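Local atomic coordinates of transcriptional regulator (Streptococcus thermophilus LMD-9, PDB entry 5JUF), a protein that probably activates transcription of competence genes, as a quorum sensor of the RNPP family that pairs a helix-turn-helix DNA-binding domain with a tetratricopeptide-like peptide-sensing domain. Residues K232-I237 with S244-V249; F158-L163 with W197-Y202. All coordinates share one frame; numbering follows the deposited sequence.

Interaction 1: residues K232-I237 with S244-V249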
loop_
_atom_site.group_PDB
_atom_site.type_symbol
_atom_site.label_atom_id
_atom_site.label_comp_id
_atom_site.label_asym_id
_atom_site.label_seq_id
_atom_site.Cartn_x
_atom_site.Cartn_y
_atom_site.Cartn_z
ATOM N N LYS A 232 7.485 -11.052 12.146
ATOM C CA LYS A 232 6.190 -10.405 11.946
ATOM C C LYS A 232 5.441 -11.005 10.762
ATOM O O LYS A 232 4.210 -11.110 10.798
ATOM C CB LYS A 232 6.340 -8.893 11.763
ATOM C CG LYS A 232 5.025 -8.162 12.049
ATOM C CD LYS A 232 5.143 -6.664 11.948
ATOM C CE LYS A 232 3.876 -5.971 12.464
ATOM N NZ LYS A 232 3.747 -5.940 13.964
ATOM N N ALA A 233 6.154 -11.405 9.708
ATOM C CA ALA A 233 5.487 -12.056 8.586
ATOM C C ALA A 233 4.853 -13.373 9.027
ATOM O O ALA A 233 3.725 -13.694 8.632
ATOM C CB ALA A 233 6.485 -12.286 7.442
ATOM N N LEU A 234 5.560 -14.141 9.861
ATOM C CA LEU A 234 5.003 -15.399 10.354
ATOM C C LEU A 234 3.779 -15.154 11.230
ATOM O O LEU A 234 2.816 -15.926 11.201
ATOM C CB LEU A 234 6.068 -16.179 11.129
ATOM C CG LEU A 234 7.229 -16.772 10.317
ATOM C CD1 LEU A 234 8.285 -17.298 11.256
ATOM C CD2 LEU A 234 6.738 -17.876 9.394
ATOM N N ALA A 235 3.797 -14.080 12.017
ATOM C CA ALA A 235 2.648 -13.762 12.857
ATOM C C ALA A 235 1.433 -13.374 12.015
ATOM O O ALA A 235 0.306 -13.772 12.327
ATOM C CB ALA A 235 3.006 -12.635 13.828
ATOM N N VAL A 236 1.642 -12.585 10.958
ATOM C CA VAL A 236 0.560 -12.287 10.022
ATOM C C VAL A 236 0.020 -13.571 9.406
ATOM O O VAL A 236 -1.199 -13.767 9.309
ATOM C CB VAL A 236 1.031 -11.301 8.932
ATOM C CG1 VAL A 236 -0.032 -11.153 7.853
ATOM C CG2 VAL A 236 1.344 -9.935 9.532
ATOM N N ILE A 237 0.913 -14.457 8.953
ATOM C CA ILE A 237 0.458 -15.716 8.363
ATOM C C ILE A 237 -0.430 -16.466 9.338
ATOM O O ILE A 237 -1.461 -17.033 8.953
ATOM C CB ILE A 237 1.654 -16.581 7.911
ATOM C CG1 ILE A 237 2.278 -15.991 6.644
ATOM C CG2 ILE A 237 1.222 -18.049 7.704
ATOM C CD1 ILE A 237 3.592 -16.629 6.293
ATOM N N SER A 244 -0.256 -20.523 2.212
ATOM C CA SER A 244 0.481 -20.678 0.960
ATOM C C SER A 244 1.672 -19.723 0.870
ATOM O O SER A 244 2.555 -19.930 0.031
ATOM C CB SER A 244 -0.450 -20.478 -0.240
ATOM O OG SER A 244 -0.884 -19.135 -0.313
ATOM N N TYR A 245 1.727 -18.701 1.728
ATOM C CA TYR A 245 2.848 -17.767 1.746
ATOM C C TYR A 245 3.928 -18.170 2.734
ATOM O O TYR A 245 4.991 -17.542 2.761
ATOM C CB TYR A 245 2.361 -16.355 2.084
ATOM C CG TYR A 245 1.477 -15.755 1.006
ATOM C CD1 TYR A 245 1.462 -16.289 -0.284
ATOM C CD2 TYR A 245 0.652 -14.663 1.275
ATOM C CE1 TYR A 245 0.655 -15.758 -1.275
ATOM C CE2 TYR A 245 -0.160 -14.123 0.288
ATOM C CZ TYR A 245 -0.155 -14.677 -0.986
ATOM O OH TYR A 245 -0.953 -14.150 -1.981
ATOM N N LYS A 246 3.680 -19.190 3.545
ATOM C CA LYS A 246 4.674 -19.570 4.541
ATOM C C LYS A 246 5.965 -20.083 3.925
ATOM O O LYS A 246 7.037 -19.735 4.451
ATOM C CB LYS A 246 4.083 -20.600 5.509
ATOM C CG LYS A 246 4.864 -20.754 6.802
ATOM C CD LYS A 246 4.003 -21.404 7.887
ATOM C CE LYS A 246 4.668 -21.330 9.265
ATOM N NZ LYS A 246 4.115 -22.395 10.185
ATOM N N PRO A 247 5.961 -20.906 2.862
ATOM C CA PRO A 247 7.255 -21.320 2.296
ATOM C C PRO A 247 8.135 -20.139 1.925
ATOM O O PRO A 247 9.347 -20.207 2.152
ATOM C CB PRO A 247 6.854 -22.169 1.075
ATOM C CG PRO A 247 5.527 -22.759 1.450
ATOM C CD PRO A 247 4.837 -21.608 2.194
ATOM N N SER A 248 7.558 -19.040 1.409
ATOM C CA SER A 248 8.376 -17.890 1.025
ATOM C C SER A 248 9.064 -17.269 2.234
ATOM O O SER A 248 10.158 -16.712 2.104
ATOM C CB SER A 248 7.532 -16.841 0.278
ATOM O OG SER A 248 6.626 -16.156 1.140
ATOM N N VAL A 249 8.466 -17.391 3.418
ATOM C CA VAL A 249 9.096 -16.862 4.620
ATOM C C VAL A 249 10.244 -17.753 5.065
ATOM O O VAL A 249 11.293 -17.258 5.488
ATOM C CB VAL A 249 8.049 -16.677 5.729
ATOM C CG1 VAL A 249 8.698 -16.095 6.992
ATOM C CG2 VAL A 249 6.928 -15.762 5.234
#
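Successive helices of the tetratricopeptide-type domain, 226-240 and 246-260, meet here, and Ile237 and Val249 carry much of the join between the last turns of one and the first turn of the next. Ile237 points at the other segment; its CG1 stands beside the backbone N (chi1 -74°), and CD1 continues the chain nearly straight (chi2 169°) to rest 3.6 Å from Lys246 CA. The same methyl meets Val249 CG2 at 3.6 Å, the two side chains sliding past each other in opposite directions. Val249 divides its two methyls. CG2 also faces Ala233 CB at 4.1 Å, where the small alanine lies against both Val249 and Phe207 of helix 200-219, while CG1 packs on Leu234 CD2 at 3.6 Å. Leu234 CD2 also touches the aliphatic part of Lys246, whose extended chain crosses the leucine at about a right angle, with CE 4.0 Å from CD2. Ser248 OG donates to Tyr245 O of its own segment over 2.7 Å, a bond that takes no part in the join. Phe207 also touches Ile237 and Tyr245. With no hydrogen bond across, the contact rests on van der Waals packing of aliphatic groups, chiefly the branched Leu234, Ile237 and Val249, with lysine adding its methylenes.

Interaction 2: residues F158-L163 with W197-Y202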
loop_
_atom_site.group_PDB
_atom_site.type_symbol
_atom_site.label_atom_id
_atom_site.label_comp_id
_atom_site.label_asym_id
_atom_site.label_seq_id
_atom_site.Cartn_x
_atom_site.Cartn_y
_atom_site.Cartn_z
ATOM N N PHE A 158 -0.726 3.135 10.632
ATOM C CA PHE A 158 -1.004 3.081 9.197
ATOM C C PHE A 158 -2.319 2.349 8.952
ATOM O O PHE A 158 -2.516 1.239 9.459
ATOM C CB PHE A 158 0.125 2.370 8.441
ATOM C CG PHE A 158 1.490 3.014 8.600
ATOM C CD1 PHE A 158 1.658 4.406 8.485
ATOM C CD2 PHE A 158 2.606 2.232 8.836
ATOM C CE1 PHE A 158 2.911 4.985 8.621
ATOM C CE2 PHE A 158 3.872 2.811 8.968
ATOM C CZ PHE A 158 4.026 4.188 8.858
ATOM N N SER A 159 -3.215 2.966 8.173
ATOM C CA SER A 159 -4.387 2.272 7.642
ATOM C C SER A 159 -3.973 1.334 6.510
ATOM O O SER A 159 -2.818 1.307 6.087
ATOM C CB SER A 159 -5.417 3.279 7.127
ATOM O OG SER A 159 -4.858 4.012 6.042
ATOM N N THR A 160 -4.939 0.568 5.983
ATOM C CA THR A 160 -4.691 -0.213 4.767
ATOM C C THR A 160 -4.209 0.673 3.626
ATOM O O THR A 160 -3.253 0.336 2.918
ATOM C CB THR A 160 -5.957 -0.950 4.338
ATOM O OG1 THR A 160 -6.446 -1.761 5.423
ATOM C CG2 THR A 160 -5.650 -1.807 3.101
ATOM N N ASN A 161 -4.879 1.805 3.414
ATOM C CA ASN A 161 -4.471 2.710 2.340
ATOM C C ASN A 161 -3.060 3.240 2.559
ATOM O O ASN A 161 -2.304 3.419 1.596
ATOM C CB ASN A 161 -5.463 3.867 2.235
ATOM C CG ASN A 161 -6.766 3.448 1.583
ATOM O OD1 ASN A 161 -6.875 2.339 1.067
ATOM N ND2 ASN A 161 -7.755 4.332 1.600
ATOM N N ASP A 162 -2.713 3.559 3.809
ATOM C CA ASP A 162 -1.359 4.009 4.116
ATOM C C ASP A 162 -0.342 2.946 3.736
ATOM O O ASP A 162 0.727 3.262 3.212
ATOM C CB ASP A 162 -1.204 4.329 5.608
ATOM C CG ASP A 162 -2.015 5.534 6.057
ATOM O OD1 ASP A 162 -2.376 6.375 5.209
ATOM O OD2 ASP A 162 -2.287 5.629 7.280
ATOM N N LEU A 163 -0.636 1.677 4.048
ATOM C CA LEU A 163 0.308 0.609 3.726
ATOM C C LEU A 163 0.459 0.434 2.223
ATOM O O LEU A 163 1.518 -0.000 1.758
ATOM C CB LEU A 163 -0.138 -0.704 4.376
ATOM C CG LEU A 163 -0.108 -0.745 5.903
ATOM C CD1 LEU A 163 -0.617 -2.099 6.402
ATOM C CD2 LEU A 163 1.321 -0.494 6.381
ATOM N N TRP A 197 -4.393 -7.518 13.761
ATOM C CA TRP A 197 -5.704 -7.870 14.286
ATOM C C TRP A 197 -6.336 -8.918 13.371
ATOM O O TRP A 197 -5.612 -9.712 12.744
ATOM C CB TRP A 197 -6.539 -6.602 14.440
ATOM C CG TRP A 197 -6.428 -5.982 15.789
ATOM C CD1 TRP A 197 -5.333 -5.355 16.318
ATOM C CD2 TRP A 197 -7.449 -5.922 16.794
ATOM N NE1 TRP A 197 -5.609 -4.913 17.591
ATOM C CE2 TRP A 197 -6.901 -5.248 17.907
ATOM C CE3 TRP A 197 -8.774 -6.371 16.861
ATOM C CZ2 TRP A 197 -7.633 -5.013 19.075
ATOM C CZ3 TRP A 197 -9.498 -6.137 18.022
ATOM C CH2 TRP A 197 -8.926 -5.465 19.111
ATOM N N THR A 198 -7.666 -8.905 13.269
ATOM C CA THR A 198 -8.407 -9.891 12.494
ATOM C C THR A 198 -8.897 -9.340 11.160
ATOM O O THR A 198 -9.887 -9.841 10.615
ATOM C CB THR A 198 -9.595 -10.410 13.306
ATOM O OG1 THR A 198 -10.392 -9.296 13.730
ATOM C CG2 THR A 198 -9.109 -11.168 14.524
ATOM N N ASP A 199 -8.239 -8.308 10.636
ATOM C CA ASP A 199 -8.607 -7.716 9.355
ATOM C C ASP A 199 -7.722 -8.371 8.302
ATOM O O ASP A 199 -6.555 -8.008 8.147
ATOM C CB ASP A 199 -8.450 -6.197 9.406
ATOM C CG ASP A 199 -8.872 -5.501 8.110
ATOM O OD1 ASP A 199 -9.094 -6.179 7.089
ATOM O OD2 ASP A 199 -8.963 -4.256 8.115
ATOM N N ASP A 200 -8.275 -9.356 7.584
ATOM C CA ASP A 200 -7.488 -10.095 6.598
ATOM C C ASP A 200 -7.013 -9.202 5.463
ATOM O O ASP A 200 -5.942 -9.442 4.900
ATOM C CB ASP A 200 -8.305 -11.245 6.010
ATOM C CG ASP A 200 -8.572 -12.347 7.011
ATOM O OD1 ASP A 200 -7.834 -12.453 8.012
ATOM O OD2 ASP A 200 -9.528 -13.108 6.785
ATOM N N VAL A 201 -7.807 -8.194 5.096
ATOM C CA VAL A 201 -7.397 -7.266 4.050
ATOM C C VAL A 201 -6.171 -6.485 4.501
ATOM O O VAL A 201 -5.171 -6.389 3.782
ATOM C CB VAL A 201 -8.563 -6.330 3.689
ATOM C CG1 VAL A 201 -8.121 -5.294 2.641
ATOM C CG2 VAL A 201 -9.756 -7.148 3.197
ATOM N N TYR A 202 -6.236 -5.913 5.705
ATOM C CA TYR A 202 -5.090 -5.201 6.254
ATOM C C TYR A 202 -3.867 -6.106 6.323
ATOM O O TYR A 202 -2.761 -5.725 5.906
ATOM C CB TYR A 202 -5.442 -4.674 7.644
ATOM C CG TYR A 202 -4.370 -3.811 8.273
ATOM C CD1 TYR A 202 -4.319 -2.445 8.014
ATOM C CD2 TYR A 202 -3.417 -4.362 9.141
ATOM C CE1 TYR A 202 -3.342 -1.637 8.592
ATOM C CE2 TYR A 202 -2.428 -3.563 9.726
ATOM C CZ TYR A 202 -2.402 -2.197 9.450
ATOM O OH TYR A 202 -1.434 -1.387 10.021
HETATM O O HOH W 1 -8.874 -2.644 5.494
#
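Phe158 offers its backbone O to Tyr202 OH, a hydrogen bond of 2.9 Å that ties together the starts of two tetratricopeptide-domain helices, 160-173 and 200-219. The hydroxyl approaches at a C=O...O angle of 147°, tilted 23° from the carbonyl plane, and Phe158 O lies at the edge of the tyrosine ring. Tyrosine suits this place: with CG anti to the backbone N (chi1 -175°), its ring can pack while its tip reaches a main-chain acceptor. Ser159 is the N-cap of its helix and forms a capping box with Asp162: Asp162 N donates to Ser159 OG, and Ser159 N donates to Asp162 OD2 at 3.0 Å, from above the carboxylate plane. Lys155 forms a salt bridge with the same oxygen. Thr160 lies alongside Tyr202, running the opposite way, with OG1 3.4 Å from ring atom CD1. Its CG2 makes a looser contact with Val201 CG1. The Leu163 and Tyr202 side chains cross at about a right angle; leucine suits the ring face, its CD1 lying offset toward the rim in a CH-pi contact 3.8 Å from the centroid. Asp199, a short acceptor apt for an N-cap, takes Tyr202 N on OD1, with a weak second bond from Val201 N. Its OD2 accepts a 3.1 Å hydrogen bond from a water that also bonds Thr160 OG1 at 2.6 Å.

Overall arrangement
Both contacts belong to the tetratricopeptide-like domain, and they follow one another along the chain: interaction 2 closes at the start of helix 200-219, and interaction 1 opens on the next helix, 226-240. Their centres lie 16 Å apart and their nearest atoms about 6 Å, so they do not touch. The two joins differ in kind: the earlier brings together the starts of two helices from segments 34 residues apart at their closest ends, the later links consecutive helices across a short turn. Together they connect four helices of the right-handed superhelical array expected of such repeats. Helix 200-219, through its first turn and Phe207, couples both joins within the probable peptide-sensing domain.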